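Local coordinates for protein oxidase/hydroxylase (Streptomyces hygroscopicus subsp. hygroscopicus, PDB 4XCB) that probably acts as a 2-oxoglutarate-dependent dioxygenase of the phytanoyl-CoA dioxygenase family, and here holds nickel, 2-oxoglutarate and hygromycin B, at residues F167-L170 and R171-A174; L12-F15 and D16-F20; I148-P151 and E152-S155; F35-E38 and L39-D43. All blocks are in the same frame, centred on the assembly; numbering follows the deposited sequence.

Contact 1. Residues F167-L170 and R171-A174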
ATOM      1  N   PHE A 167      -0.121   2.652  13.509  1.00 14.71           N
ATOM      2  CA  PHE A 167       0.302   3.479  14.630  1.00 14.43           C
ATOM      3  C   PHE A 167       1.160   2.661  15.584  1.00 14.68           C
ATOM      4  O   PHE A 167       0.962   1.454  15.696  1.00 14.46           O
ATOM      5  CB  PHE A 167      -0.895   4.032  15.413  1.00 13.25           C
ATOM      6  CG  PHE A 167      -1.836   4.899  14.610  1.00 14.38           C
ATOM      7  CD1 PHE A 167      -1.507   6.220  14.314  1.00 14.40           C
ATOM      8  CD2 PHE A 167      -3.046   4.404  14.175  1.00 16.02           C
ATOM      9  CE1 PHE A 167      -2.381   7.019  13.603  1.00 16.57           C
ATOM     10  CE2 PHE A 167      -3.928   5.201  13.458  1.00 18.40           C
ATOM     11  CZ  PHE A 167      -3.585   6.509  13.171  1.00 17.23           C
ATOM     12  N   PRO A 168       2.090   3.313  16.295  1.00 15.47           N
ATOM     13  CA  PRO A 168       2.856   2.612  17.329  1.00 15.90           C
ATOM     14  C   PRO A 168       2.058   2.488  18.620  1.00 18.34           C
ATOM     15  O   PRO A 168       1.202   3.334  18.912  1.00 17.60           O
ATOM     16  CB  PRO A 168       4.082   3.503  17.520  1.00 18.66           C
ATOM     17  CG  PRO A 168       3.543   4.879  17.234  1.00 20.90           C
ATOM     18  CD  PRO A 168       2.577   4.692  16.098  1.00 20.19           C
ATOM     19  N   LEU A 169       2.341   1.442  19.383  1.00 17.51           N
ATOM     20  CA  LEU A 169       1.588   1.168  20.604  1.00 16.57           C
ATOM     21  C   LEU A 169       2.447   1.315  21.860  1.00 19.32           C
ATOM     22  O   LEU A 169       2.017   1.896  22.854  1.00 18.91           O
ATOM     23  CB  LEU A 169       0.995  -0.237  20.541  1.00 14.70           C
ATOM     24  CG  LEU A 169       0.172  -0.617  21.776  1.00 18.16           C
ATOM     25  CD1 LEU A 169      -1.176   0.092  21.762  1.00 23.48           C
ATOM     26  CD2 LEU A 169      -0.003  -2.115  21.866  1.00 19.76           C
ATOM     27  N   LEU A 170       3.673   0.812  21.821  1.00 17.27           N
ATOM     28  CA  LEU A 170       4.426   0.677  23.052  1.00 16.29           C
ATOM     29  C   LEU A 170       5.035   1.979  23.577  1.00 21.18           C
ATOM     30  O   LEU A 170       5.149   2.161  24.791  1.00 25.27           O
ATOM     31  CB  LEU A 170       5.514  -0.379  22.869  1.00 16.74           C
ATOM     32  CG  LEU A 170       4.928  -1.785  22.674  1.00 14.10           C
ATOM     33  CD1 LEU A 170       6.035  -2.853  22.744  1.00 15.91           C
ATOM     34  CD2 LEU A 170       3.818  -2.077  23.697  1.00 18.81           C
ATOM     35  N   ARG A 171       5.427   2.879  22.678  1.00 18.73           N
ATOM     36  CA  ARG A 171       6.156   4.077  23.093  1.00 22.01           C
ATOM     37  C   ARG A 171       5.273   4.985  23.958  1.00 21.85           C
ATOM     38  O   ARG A 171       5.716   5.475  24.993  1.00 23.04           O
ATOM     39  CB  ARG A 171       6.691   4.841  21.872  1.00 21.28           C
ATOM     40  CG  ARG A 171       7.658   5.980  22.186  1.00 23.32           C
ATOM     41  CD  ARG A 171       8.986   5.475  22.736  1.00 27.91           C
ATOM     42  NE  ARG A 171       9.749   4.676  21.773  1.00 24.28           N
ATOM     43  CZ  ARG A 171      10.710   5.155  20.990  1.00 24.94           C
ATOM     44  NH1 ARG A 171      11.035   6.440  21.040  1.00 27.12           N
ATOM     45  NH2 ARG A 171      11.355   4.346  20.155  1.00 19.97           N
ATOM     46  N   GLU A 172       4.025   5.188  23.540  1.00 24.50           N
ATOM     47  CA  GLU A 172       3.115   6.068  24.272  1.00 28.37           C
ATOM     48  C   GLU A 172       2.815   5.501  25.651  1.00 31.60           C
ATOM     49  O   GLU A 172       2.757   6.246  26.627  1.00 34.66           O
ATOM     50  CB  GLU A 172       1.814   6.296  23.490  1.00 32.64           C
ATOM     51  CG  GLU A 172       1.129   5.037  22.973  1.00 36.28           C
ATOM     52  CD  GLU A 172      -0.027   4.550  23.841  1.00 39.72           C
ATOM     53  OE1 GLU A 172      -0.523   3.432  23.570  1.00 31.61           O
ATOM     54  OE2 GLU A 172      -0.445   5.273  24.782  1.00 39.10           O
ATOM     55  N   ARG A 173       2.644   4.183  25.730  1.00 27.17           N
ATOM     56  CA  ARG A 173       2.402   3.523  27.010  1.00 28.72           C
ATOM     57  C   ARG A 173       3.556   3.778  27.965  1.00 29.38           C
ATOM     58  O   ARG A 173       3.351   4.062  29.144  1.00 29.76           O
ATOM     59  CB  ARG A 173       2.200   2.016  26.826  1.00 25.59           C
ATOM     60  CG  ARG A 173       0.939   1.647  26.078  1.00 24.52           C
ATOM     61  CD  ARG A 173       0.560   0.190  26.333  1.00 25.46           C
ATOM     62  NE  ARG A 173       0.242  -0.062  27.738  1.00 32.65           N
ATOM     63  CZ  ARG A 173      -0.921   0.233  28.313  1.00 30.01           C
ATOM     64  NH1 ARG A 173      -1.891   0.805  27.610  1.00 25.55           N
ATOM     65  NH2 ARG A 173      -1.112  -0.038  29.598  1.00 30.01           N
ATOM     66  N   ALA A 174       4.770   3.682  27.439  1.00 27.22           N
ATOM     67  CA  ALA A 174       5.963   3.940  28.228  1.00 28.68           C
ATOM     68  C   ALA A 174       5.996   5.394  28.703  1.00 33.95           C
ATOM     69  O   ALA A 174       6.285   5.671  29.867  1.00 32.91           O
ATOM     70  CB  ALA A 174       7.200   3.612  27.428  1.00 26.99           C
TER

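Contact 2. Residues L12-F15 and D16-F20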
ATOM      1  N   LEU A  12      -5.246 -19.365   4.122  1.00 11.42           N
ATOM      2  CA  LEU A  12      -4.629 -18.120   3.648  1.00 11.90           C
ATOM      3  C   LEU A  12      -5.392 -16.893   4.138  1.00 14.51           C
ATOM      4  O   LEU A  12      -4.781 -15.890   4.530  1.00 10.53           O
ATOM      5  CB  LEU A  12      -4.540 -18.099   2.121  1.00 13.59           C
ATOM      6  CG  LEU A  12      -3.563 -19.101   1.518  1.00 17.50           C
ATOM      7  CD1 LEU A  12      -3.794 -19.254   0.030  1.00 21.70           C
ATOM      8  CD2 LEU A  12      -2.142 -18.629   1.788  1.00 14.80           C
ATOM      9  N   TYR A  13      -6.723 -16.972   4.114  1.00 13.32           N
ATOM     10  CA  TYR A  13      -7.536 -15.836   4.546  1.00 12.88           C
ATOM     11  C   TYR A  13      -7.235 -15.513   5.993  1.00  9.58           C
ATOM     12  O   TYR A  13      -7.027 -14.351   6.352  1.00 11.72           O
ATOM     13  CB  TYR A  13      -9.033 -16.114   4.389  1.00 13.05           C
ATOM     14  CG  TYR A  13      -9.897 -14.945   4.825  1.00 10.87           C
ATOM     15  CD1 TYR A  13     -10.322 -13.990   3.900  1.00 12.47           C
ATOM     16  CD2 TYR A  13     -10.284 -14.787   6.149  1.00 12.78           C
ATOM     17  CE1 TYR A  13     -11.124 -12.924   4.297  1.00 12.21           C
ATOM     18  CE2 TYR A  13     -11.064 -13.728   6.548  1.00 12.90           C
ATOM     19  CZ  TYR A  13     -11.478 -12.800   5.619  1.00 11.84           C
ATOM     20  OH  TYR A  13     -12.262 -11.755   6.050  1.00 11.92           O
ATOM     21  N   ILE A  14      -7.228 -16.552   6.820  1.00 11.48           N
ATOM     22  CA  ILE A  14      -6.951 -16.413   8.238  1.00 10.99           C
ATOM     23  C   ILE A  14      -5.526 -15.922   8.498  1.00 12.42           C
ATOM     24  O   ILE A  14      -5.322 -15.042   9.326  1.00 10.38           O
ATOM     25  CB  ILE A  14      -7.219 -17.748   8.957  1.00 12.93           C
ATOM     26  CG1 ILE A  14      -8.718 -18.046   8.870  1.00 14.47           C
ATOM     27  CG2 ILE A  14      -6.758 -17.702  10.404  1.00 12.41           C
ATOM     28  CD1 ILE A  14      -9.108 -19.408   9.382  1.00 15.40           C
ATOM     29  N   PHE A  15      -4.528 -16.470   7.797  1.00 11.53           N
ATOM     30  CA  PHE A  15      -3.172 -15.997   8.035  1.00 10.27           C
ATOM     31  C   PHE A  15      -3.044 -14.519   7.664  1.00 10.50           C
ATOM     32  O   PHE A  15      -2.416 -13.745   8.379  1.00 10.31           O
ATOM     33  CB  PHE A  15      -2.146 -16.823   7.259  1.00  8.70           C
ATOM     34  CG  PHE A  15      -0.737 -16.448   7.564  1.00  9.57           C
ATOM     35  CD1 PHE A  15      -0.070 -17.000   8.651  1.00 10.43           C
ATOM     36  CD2 PHE A  15      -0.089 -15.506   6.793  1.00 10.75           C
ATOM     37  CE1 PHE A  15       1.239 -16.628   8.924  1.00 11.91           C
ATOM     38  CE2 PHE A  15       1.217 -15.126   7.062  1.00 10.91           C
ATOM     39  CZ  PHE A  15       1.885 -15.689   8.114  1.00 11.03           C
ATOM     40  N   ASP A  16      -3.644 -14.138   6.544  1.00 10.38           N
ATOM     41  CA  ASP A  16      -3.581 -12.766   6.082  1.00  8.54           C
ATOM     42  C   ASP A  16      -4.235 -11.846   7.101  1.00  9.64           C
ATOM     43  O   ASP A  16      -3.692 -10.806   7.463  1.00 11.60           O
ATOM     44  CB  ASP A  16      -4.269 -12.630   4.729  1.00 14.17           C
ATOM     45  CG  ASP A  16      -4.456 -11.188   4.306  1.00 13.15           C
ATOM     46  OD1 ASP A  16      -3.472 -10.419   4.287  1.00 11.97           O
ATOM     47  OD2 ASP A  16      -5.603 -10.815   3.968  1.00 15.14           O
ATOM     48  N   THR A  17      -5.416 -12.234   7.575  1.00 10.05           N
ATOM     49  CA  THR A  17      -6.192 -11.295   8.371  1.00 12.09           C
ATOM     50  C   THR A  17      -5.764 -11.239   9.832  1.00 11.95           C
ATOM     51  O   THR A  17      -5.995 -10.229  10.500  1.00 15.29           O
ATOM     52  CB  THR A  17      -7.696 -11.616   8.312  1.00 11.11           C
ATOM     53  OG1 THR A  17      -7.919 -13.002   8.599  1.00  9.97           O
ATOM     54  CG2 THR A  17      -8.248 -11.278   6.934  1.00 13.28           C
ATOM     55  N   THR A  18      -5.143 -12.302  10.337  1.00 11.40           N
ATOM     56  CA  THR A  18      -4.791 -12.362  11.754  1.00 10.56           C
ATOM     57  C   THR A  18      -3.289 -12.374  12.034  1.00 11.75           C
ATOM     58  O   THR A  18      -2.855 -12.130  13.162  1.00 12.71           O
ATOM     59  CB  THR A  18      -5.401 -13.615  12.418  1.00 12.79           C
ATOM     60  OG1 THR A  18      -4.694 -14.786  11.973  1.00 12.63           O
ATOM     61  CG2 THR A  18      -6.881 -13.741  12.077  1.00 13.56           C
ATOM     62  N   GLY A  19      -2.495 -12.675  11.008  1.00 11.21           N
ATOM     63  CA  GLY A  19      -1.048 -12.670  11.154  1.00  8.69           C
ATOM     64  C   GLY A  19      -0.479 -13.995  11.617  1.00 13.72           C
ATOM     65  O   GLY A  19       0.712 -14.105  11.828  1.00 13.24           O
ATOM     66  N   PHE A  20      -1.335 -14.989  11.809  1.00 10.51           N
ATOM     67  CA  PHE A  20      -0.837 -16.300  12.183  1.00 13.00           C
ATOM     68  C   PHE A  20      -1.839 -17.355  11.783  1.00 10.85           C
ATOM     69  O   PHE A  20      -2.938 -17.043  11.325  1.00 13.50           O
ATOM     70  CB  PHE A  20      -0.526 -16.375  13.685  1.00 10.89           C
ATOM     71  CG  PHE A  20      -1.735 -16.356  14.566  1.00 13.53           C
ATOM     72  CD1 PHE A  20      -2.413 -15.174  14.822  1.00 12.23           C
ATOM     73  CD2 PHE A  20      -2.170 -17.517  15.169  1.00 12.81           C
ATOM     74  CE1 PHE A  20      -3.520 -15.162  15.661  1.00 13.87           C
ATOM     75  CE2 PHE A  20      -3.277 -17.509  16.003  1.00 16.10           C
ATOM     76  CZ  PHE A  20      -3.951 -16.331  16.244  1.00 18.03           C
TER

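Contact 3. Residues I148-P151 and E152-S155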
ATOM      1  N   ILE A 148      -0.905 -26.457  25.786  1.00 17.99           N
ATOM      2  CA  ILE A 148      -1.075 -25.151  26.392  1.00 18.35           C
ATOM      3  C   ILE A 148      -2.553 -24.790  26.227  1.00 17.34           C
ATOM      4  O   ILE A 148      -2.992 -24.346  25.163  1.00 16.57           O
ATOM      5  CB  ILE A 148      -0.136 -24.095  25.742  1.00 12.86           C
ATOM      6  CG1 ILE A 148       1.319 -24.574  25.785  1.00 15.57           C
ATOM      7  CG2 ILE A 148      -0.285 -22.766  26.458  1.00 20.19           C
ATOM      8  CD1 ILE A 148       2.287 -23.695  25.000  1.00 19.72           C
ATOM      9  N   GLN A 149      -3.343 -25.022  27.273  1.00 18.73           N
ATOM     10  CA  GLN A 149      -4.793 -24.973  27.119  1.00 21.76           C
ATOM     11  C   GLN A 149      -5.473 -23.920  27.996  1.00 19.33           C
ATOM     12  O   GLN A 149      -6.697 -23.817  28.021  1.00 21.55           O
ATOM     13  CB  GLN A 149      -5.386 -26.355  27.410  1.00 21.95           C
ATOM     14  CG  GLN A 149      -5.091 -27.385  26.328  1.00 19.71           C
ATOM     15  CD  GLN A 149      -5.791 -27.075  25.017  1.00 23.47           C
ATOM     16  OE1 GLN A 149      -7.014 -27.157  24.923  1.00 25.97           O
ATOM     17  NE2 GLN A 149      -5.015 -26.717  23.997  1.00 21.53           N
ATOM     18  N   SER A 150      -4.676 -23.145  28.715  1.00 22.02           N
ATOM     19  CA  SER A 150      -5.216 -22.061  29.521  1.00 21.69           C
ATOM     20  C   SER A 150      -4.223 -20.920  29.553  1.00 22.62           C
ATOM     21  O   SER A 150      -3.055 -21.117  29.248  1.00 20.13           O
ATOM     22  CB  SER A 150      -5.513 -22.538  30.941  1.00 24.68           C
ATOM     23  OG  SER A 150      -4.308 -22.796  31.633  1.00 25.91           O
ATOM     24  N   PRO A 151      -4.680 -19.716  29.916  1.00 20.72           N
ATOM     25  CA  PRO A 151      -3.728 -18.627  30.131  1.00 20.37           C
ATOM     26  C   PRO A 151      -2.604 -18.993  31.100  1.00 20.22           C
ATOM     27  O   PRO A 151      -1.452 -18.665  30.853  1.00 18.23           O
ATOM     28  CB  PRO A 151      -4.610 -17.518  30.700  1.00 18.91           C
ATOM     29  CG  PRO A 151      -5.912 -17.743  30.031  1.00 21.71           C
ATOM     30  CD  PRO A 151      -6.075 -19.238  29.959  1.00 23.64           C
ATOM     31  N   GLU A 152      -2.920 -19.702  32.180  1.00 22.25           N
ATOM     32  CA  GLU A 152      -1.907 -19.989  33.187  1.00 17.93           C
ATOM     33  C   GLU A 152      -0.916 -21.058  32.741  1.00 16.37           C
ATOM     34  O   GLU A 152       0.075 -21.293  33.421  1.00 23.54           O
ATOM     35  CB  GLU A 152      -2.552 -20.411  34.515  1.00 23.97           C
ATOM     36  CG  GLU A 152      -3.898 -21.046  34.369  1.00 22.60           C
ATOM     37  CD  GLU A 152      -4.984 -20.020  34.099  1.00 27.19           C
ATOM     38  OE1 GLU A 152      -4.985 -18.955  34.754  1.00 39.25           O
ATOM     39  OE2 GLU A 152      -5.817 -20.263  33.209  1.00 28.14           O
ATOM     40  N   ASP A 153      -1.174 -21.693  31.599  1.00 17.58           N
ATOM     41  CA  ASP A 153      -0.146 -22.524  30.960  1.00 15.72           C
ATOM     42  C   ASP A 153       0.884 -21.656  30.229  1.00 19.50           C
ATOM     43  O   ASP A 153       1.875 -22.160  29.702  1.00 20.89           O
ATOM     44  CB  ASP A 153      -0.778 -23.517  29.978  1.00 18.76           C
ATOM     45  CG  ASP A 153      -1.336 -24.757  30.665  1.00 20.98           C
ATOM     46  OD1 ASP A 153      -0.877 -25.081  31.777  1.00 25.51           O
ATOM     47  OD2 ASP A 153      -2.221 -25.412  30.078  1.00 26.41           O
ATOM     48  N   GLY A 154       0.645 -20.349  30.196  1.00 19.88           N
ATOM     49  CA  GLY A 154       1.512 -19.445  29.463  1.00 18.79           C
ATOM     50  C   GLY A 154       1.131 -19.418  27.999  1.00 15.25           C
ATOM     51  O   GLY A 154       1.982 -19.530  27.108  1.00 15.75           O
ATOM     52  N   SER A 155      -0.157 -19.264  27.724  1.00 18.08           N
ATOM     53  CA  SER A 155      -0.608 -19.283  26.343  1.00 18.64           C
ATOM     54  C   SER A 155       0.010 -18.159  25.538  1.00 16.81           C
ATOM     55  O   SER A 155       0.227 -17.057  26.038  1.00 14.44           O
ATOM     56  CB  SER A 155      -2.131 -19.197  26.260  1.00 15.81           C
ATOM     57  OG  SER A 155      -2.613 -17.995  26.844  1.00 20.29           O
TER

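Contact 4. Residues F35-E38 and L39-D43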
ATOM      1  N   PHE A  35      11.019 -35.769  19.364  1.00 16.01           N
ATOM      2  CA  PHE A  35      11.568 -34.426  19.528  1.00 18.74           C
ATOM      3  C   PHE A  35      11.863 -34.119  21.009  1.00 16.63           C
ATOM      4  O   PHE A  35      12.897 -33.544  21.340  1.00 17.25           O
ATOM      5  CB  PHE A  35      10.602 -33.385  18.952  1.00 15.96           C
ATOM      6  CG  PHE A  35      10.329 -33.540  17.478  1.00 17.37           C
ATOM      7  CD1 PHE A  35      11.305 -33.977  16.602  1.00 17.26           C
ATOM      8  CD2 PHE A  35       9.084 -33.225  16.971  1.00 15.15           C
ATOM      9  CE1 PHE A  35      11.042 -34.093  15.235  1.00 15.22           C
ATOM     10  CE2 PHE A  35       8.813 -33.346  15.616  1.00 17.68           C
ATOM     11  CZ  PHE A  35       9.784 -33.788  14.751  1.00 17.34           C
ATOM     12  N   ARG A  36      10.950 -34.495  21.898  1.00 16.55           N
ATOM     13  CA  ARG A  36      11.167 -34.305  23.330  1.00 18.08           C
ATOM     14  C   ARG A  36      12.403 -35.047  23.819  1.00 18.93           C
ATOM     15  O   ARG A  36      13.220 -34.491  24.547  1.00 21.50           O
ATOM     16  CB  ARG A  36       9.964 -34.784  24.126  1.00 17.73           C
ATOM     17  CG  ARG A  36       8.713 -33.986  23.935  1.00 19.99           C
ATOM     18  CD  ARG A  36       7.605 -34.703  24.682  1.00 23.86           C
ATOM     19  NE  ARG A  36       6.400 -33.912  24.815  1.00 20.93           N
ATOM     20  CZ  ARG A  36       5.193 -34.452  24.941  1.00 24.94           C
ATOM     21  NH1 ARG A  36       5.068 -35.772  24.923  1.00 26.21           N
ATOM     22  NH2 ARG A  36       4.114 -33.685  25.072  1.00 29.69           N
ATOM     23  N   SER A  37      12.522 -36.312  23.424  1.00 19.99           N
ATOM     24  CA  SER A  37      13.678 -37.122  23.800  1.00 20.47           C
ATOM     25  C   SER A  37      14.979 -36.471  23.381  1.00 21.09           C
ATOM     26  O   SER A  37      15.932 -36.414  24.158  1.00 21.22           O
ATOM     27  CB  SER A  37      13.597 -38.516  23.179  1.00 20.37           C
ATOM     28  OG  SER A  37      14.867 -39.164  23.244  1.00 24.91           O
ATOM     29  N   GLU A  38      15.020 -35.985  22.144  1.00 18.70           N
ATOM     30  CA  GLU A  38      16.223 -35.357  21.620  1.00 19.78           C
ATOM     31  C   GLU A  38      16.585 -34.098  22.418  1.00 20.25           C
ATOM     32  O   GLU A  38      17.736 -33.923  22.805  1.00 23.83           O
ATOM     33  CB  GLU A  38      16.056 -35.029  20.137  1.00 20.06           C
ATOM     34  CG  GLU A  38      17.331 -34.509  19.475  1.00 22.07           C
ATOM     35  CD  GLU A  38      18.309 -35.611  19.064  1.00 25.74           C
ATOM     36  OE1 GLU A  38      18.232 -36.734  19.595  1.00 28.72           O
ATOM     37  OE2 GLU A  38      19.161 -35.347  18.194  1.00 32.09           O
ATOM     38  N   LEU A  39      15.602 -33.242  22.704  1.00 19.78           N
ATOM     39  CA  LEU A  39      15.888 -32.028  23.468  1.00 16.40           C
ATOM     40  C   LEU A  39      16.475 -32.349  24.836  1.00 18.36           C
ATOM     41  O   LEU A  39      17.377 -31.665  25.310  1.00 20.54           O
ATOM     42  CB  LEU A  39      14.633 -31.181  23.630  1.00 16.05           C
ATOM     43  CG  LEU A  39      14.129 -30.464  22.378  1.00 15.40           C
ATOM     44  CD1 LEU A  39      12.767 -29.890  22.675  1.00 14.91           C
ATOM     45  CD2 LEU A  39      15.075 -29.359  21.936  1.00 16.38           C
ATOM     46  N   GLU A  40      15.974 -33.406  25.465  1.00 21.09           N
ATOM     47  CA  GLU A  40      16.486 -33.803  26.774  1.00 21.61           C
ATOM     48  C   GLU A  40      17.967 -34.157  26.723  1.00 25.68           C
ATOM     49  O   GLU A  40      18.671 -34.036  27.724  1.00 25.78           O
ATOM     50  CB  GLU A  40      15.682 -34.980  27.323  1.00 23.99           C
ATOM     51  CG  GLU A  40      14.220 -34.646  27.573  1.00 31.73           C
ATOM     52  CD  GLU A  40      13.475 -35.754  28.295  1.00 41.10           C
ATOM     53  OE1 GLU A  40      14.137 -36.665  28.840  1.00 45.65           O
ATOM     54  OE2 GLU A  40      12.224 -35.714  28.318  1.00 43.20           O
ATOM     55  N   ARG A  41      18.433 -34.583  25.552  1.00 22.24           N
ATOM     56  CA  ARG A  41      19.832 -34.933  25.349  1.00 24.87           C
ATOM     57  C   ARG A  41      20.679 -33.786  24.786  1.00 25.92           C
ATOM     58  O   ARG A  41      21.813 -34.000  24.360  1.00 30.51           O
ATOM     59  CB  ARG A  41      19.931 -36.144  24.417  1.00 25.28           C
ATOM     60  CG  ARG A  41      19.607 -37.470  25.085  1.00 27.70           C
ATOM     61  CD  ARG A  41      19.697 -38.630  24.100  1.00 23.30           C
ATOM     62  NE  ARG A  41      18.465 -38.813  23.340  1.00 25.14           N
ATOM     63  CZ  ARG A  41      18.319 -38.454  22.070  1.00 20.94           C
ATOM     64  NH1 ARG A  41      19.325 -37.889  21.418  1.00 24.53           N
ATOM     65  NH2 ARG A  41      17.168 -38.659  21.451  1.00 23.90           N
ATOM     66  N   LEU A  42      20.134 -32.574  24.772  1.00 21.97           N
ATOM     67  CA  LEU A  42      20.881 -31.426  24.270  1.00 25.30           C
ATOM     68  C   LEU A  42      21.070 -30.384  25.359  1.00 25.79           C
ATOM     69  O   LEU A  42      20.317 -30.346  26.330  1.00 24.38           O
ATOM     70  CB  LEU A  42      20.171 -30.797  23.072  1.00 22.75           C
ATOM     71  CG  LEU A  42      20.030 -31.656  21.816  1.00 23.84           C
ATOM     72  CD1 LEU A  42      19.059 -30.980  20.848  1.00 22.47           C
ATOM     73  CD2 LEU A  42      21.368 -31.886  21.162  1.00 24.94           C
ATOM     74  N   ASP A  43      22.076 -29.536  25.186  1.00 26.98           N
ATOM     75  CA  ASP A  43      22.391 -28.505  26.167  1.00 27.66           C
ATOM     76  C   ASP A  43      21.597 -27.231  25.922  1.00 25.98           C
ATOM     77  O   ASP A  43      21.278 -26.900  24.777  1.00 22.17           O
ATOM     78  CB  ASP A  43      23.883 -28.180  26.142  1.00 31.10           C
ATOM     79  CG  ASP A  43      24.739 -29.338  26.600  1.00 33.22           C
ATOM     80  OD1 ASP A  43      24.288 -30.078  27.504  1.00 40.09           O
ATOM     81  OD2 ASP A  43      25.858 -29.503  26.062  1.00 40.90           O
TER

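Contact 1. Residues F167-L170 and R171-A174
Glu172 folds back against Leu169, and the two side chains cross obliquely where the loop turns into helix 170-175. The carboxylate gets there through a first torsion (chi1 50°) that sets CG between the backbone N and the carbonyl carbon, followed by a bend at chi2. OE1 then lies 3.9 Å from Leu169 CD1. It also comes within 3.1 Å of Leu169 O, a pair of acceptors with no hydrogen to share, so that approach is not a bond. Its polar mate lies one turn further on, where OE2 makes a salt bridge with Arg176. An alanine in place of Glu172 would probably leave Arg176 without that partner and take the carboxylate away from Leu169 CD1. Arg173 approaches the same carbonyl with its aliphatic stem, CG sitting 3.4 Å from Leu169 O, before the chain bends at chi3 and carries the guanidinium off. A helical bond runs from Ala174 N to Leu170 O at 3.1 Å, fairly straight at 158°. The amides of Leu169 and Leu170, at the start of the helix, are each taken up by a carboxylate oxygen of Glu110. Arg171 turns elsewhere, making salt bridges with Asp113 and Asp254. Around this corner Leu169 and Arg173 rest on Leu182 of helix 182-185, while Phe167 meets Tyr129 of the second subunit edge-to-face and Leu169 packs on that subunit's Tyr13, so the approach to helix 170-175 is wedged between its own chain and the second subunit.

Contact 2. Residues L12-F15 and D16-F20
The C-terminal turn of helix 9-18, closed by Gly19 at positive phi, is built from Tyr13, Ile14 and Phe15 meeting Thr17, Thr18 and Gly19. Tyr13 O takes two bonds from one residue: Thr17 N at 2.9 Å and Thr17 OG1 at 2.8 Å, arriving from opposite faces of the carbonyl plane. The hydroxyl can do so because chi1 of 50° places it between the backbone N and the carbonyl carbon, and the same rotation lays the methyl over the Tyr13 ring. That is a CH-pi contact, with Thr17 CG2 4.0 Å from the ring centroid and 20° off its normal. With an alanine here, Tyr13 O would probably keep just the amide bond of this pair and the tyrosine ring would lose the methyl from its face. Thr18 repeats the pattern one residue on: its OG1 reaches Ile14 O at 2.7 Å from above the carbonyl plane, while Thr18 N comes from the other face. Thr18 OG1 also accepts a weak bond from Phe20 N. Gly19 N closes the helix on Phe15 O at 2.8 Å, and Phe20 O then swings back to a CA-H...O contact with Phe15 CA (3.5 Å). The Phe15 ring follows this exit, its CD1 3.6 Å from Phe20 C. The buried Asp16 carboxylate is taken up by Lys164 and by the backbone N of Asn166 of the second subunit. Both threonine hydroxyls spend their protons on the helix's own carbonyls, which is consistent with these buried residues packing on Gln160 of the second subunit with their hydroxyl donors satisfied.

Contact 3. Residues I148-P151 and E152-S155
Two overlapping type I turns fold the chain from Ser150 to Gly154: Asp153 N bonds to Ser150 O at 3.1 Å and Gly154 N to Pro151 O at 2.8 Å. Gly154 then leaves with positive phi, and Ser155 N adds a weak bond to Pro151 O. Across the mouth of this turn Asp153 reaches back to the chain before it. Its OD2 takes the backbone N-H of Gln149 through the anti lone pair, 3.0 Å away and nearly straight at 172°, while OD1 accepts from the hydroxyl of Thr216, so the carboxylate is pinned from two directions. Its own amide also makes a weak bond with Ser150 OG. The loop links strand 139-144 of the larger sheet to strand 156-159 of the smaller one, a crossing between the two sheets of the double-stranded beta helix, next to the 2-oxoglutarate pocket. Ile148 lies on the pocket side: its side chain is about 3 Å from that of Arg220 and about 5 Å from the bound 2-oxoglutarate, nearest atoms in both cases. Its CG2 branch, anti to the backbone N, runs alongside Asp153 in the opposite sense, 3.6 Å from Asp153 CB, and presses on Ser155 CA at 3.5 Å, tighter than ordinary carbon contact. Gly154 O receives a weak bond from Arg220, which itself binds the cosubstrate. Glu152 bends at chi2 and lies beside the Pro151 ring, its OE2 3.4 Å from Pro151 CD and close to Ser150 CB.

Contact 4. Residues F35-E38 and L39-D43
Charge dominates the meeting of Glu38 and Arg41, whose side chains cross at about a right angle. The salt bridge uses a single carboxylate oxygen: Glu38 OE1 is modelled 2.4 Å from Arg41 NH1, a length too short to take literally, and a weak bond joins it to NH2 at 2.9 Å. The two flat groups stand 74° apart, so this is no side-on pairing of both oxygens with both nitrogens. The bend of Glu38 at chi2 (81°) brings OE1 round to the arginine, while OE2 goes to the hydroxyl of Ser62.

Outside the salt bridge, Arg41 NH2 also donates to Ser37 OG at 3.0 Å, the hydroxyl tilted slightly from the guanidinium plane. Held by these two residues, the guanidinium lies with one face over Glu38 CA. Regular helical bonds run from Leu39 N to Phe35 O and from Glu40 N to Arg36 O; then Arg41 N shifts to Glu38 O at 2.9 Å, keeping only a weak link to Ser37 O, and the backbone tightens as it leaves the helix.

Van der Waals contact comes from Leu42, whose CD1 lies 4.2 Å from Glu38 CG and whose CG meets Glu38 O at 3.4 Å.

In the fold, Leu39 projects between Phe65 of helix 63-69, Leu58 of helix 58-61 and Leu221 and Thr223 of strand 220-229, which beds helix 29-40 against the larger sheet.

Overall arrangement
Each contact is local, within one continuous run of chain, and the four follow in series without nesting or crossing. From the N terminus, contact 2 ends helix 9-18 and delivers the chain into strand 20-23, an outer strand of the larger sheet. Contact 4 comes next, finishing helix 29-40 on the far side of the chain's centre, about 32 Å from contact 2 between centres. Contact 3 turns the loop from strand 139-144 to strand 156-159, passing from the larger sheet to the smaller beside the 2-oxoglutarate site. Contact 1 then starts helix 170-175 after strand 156-159. Contacts 1 and 2 both touch the second subunit; contacts 3 and 4 do not.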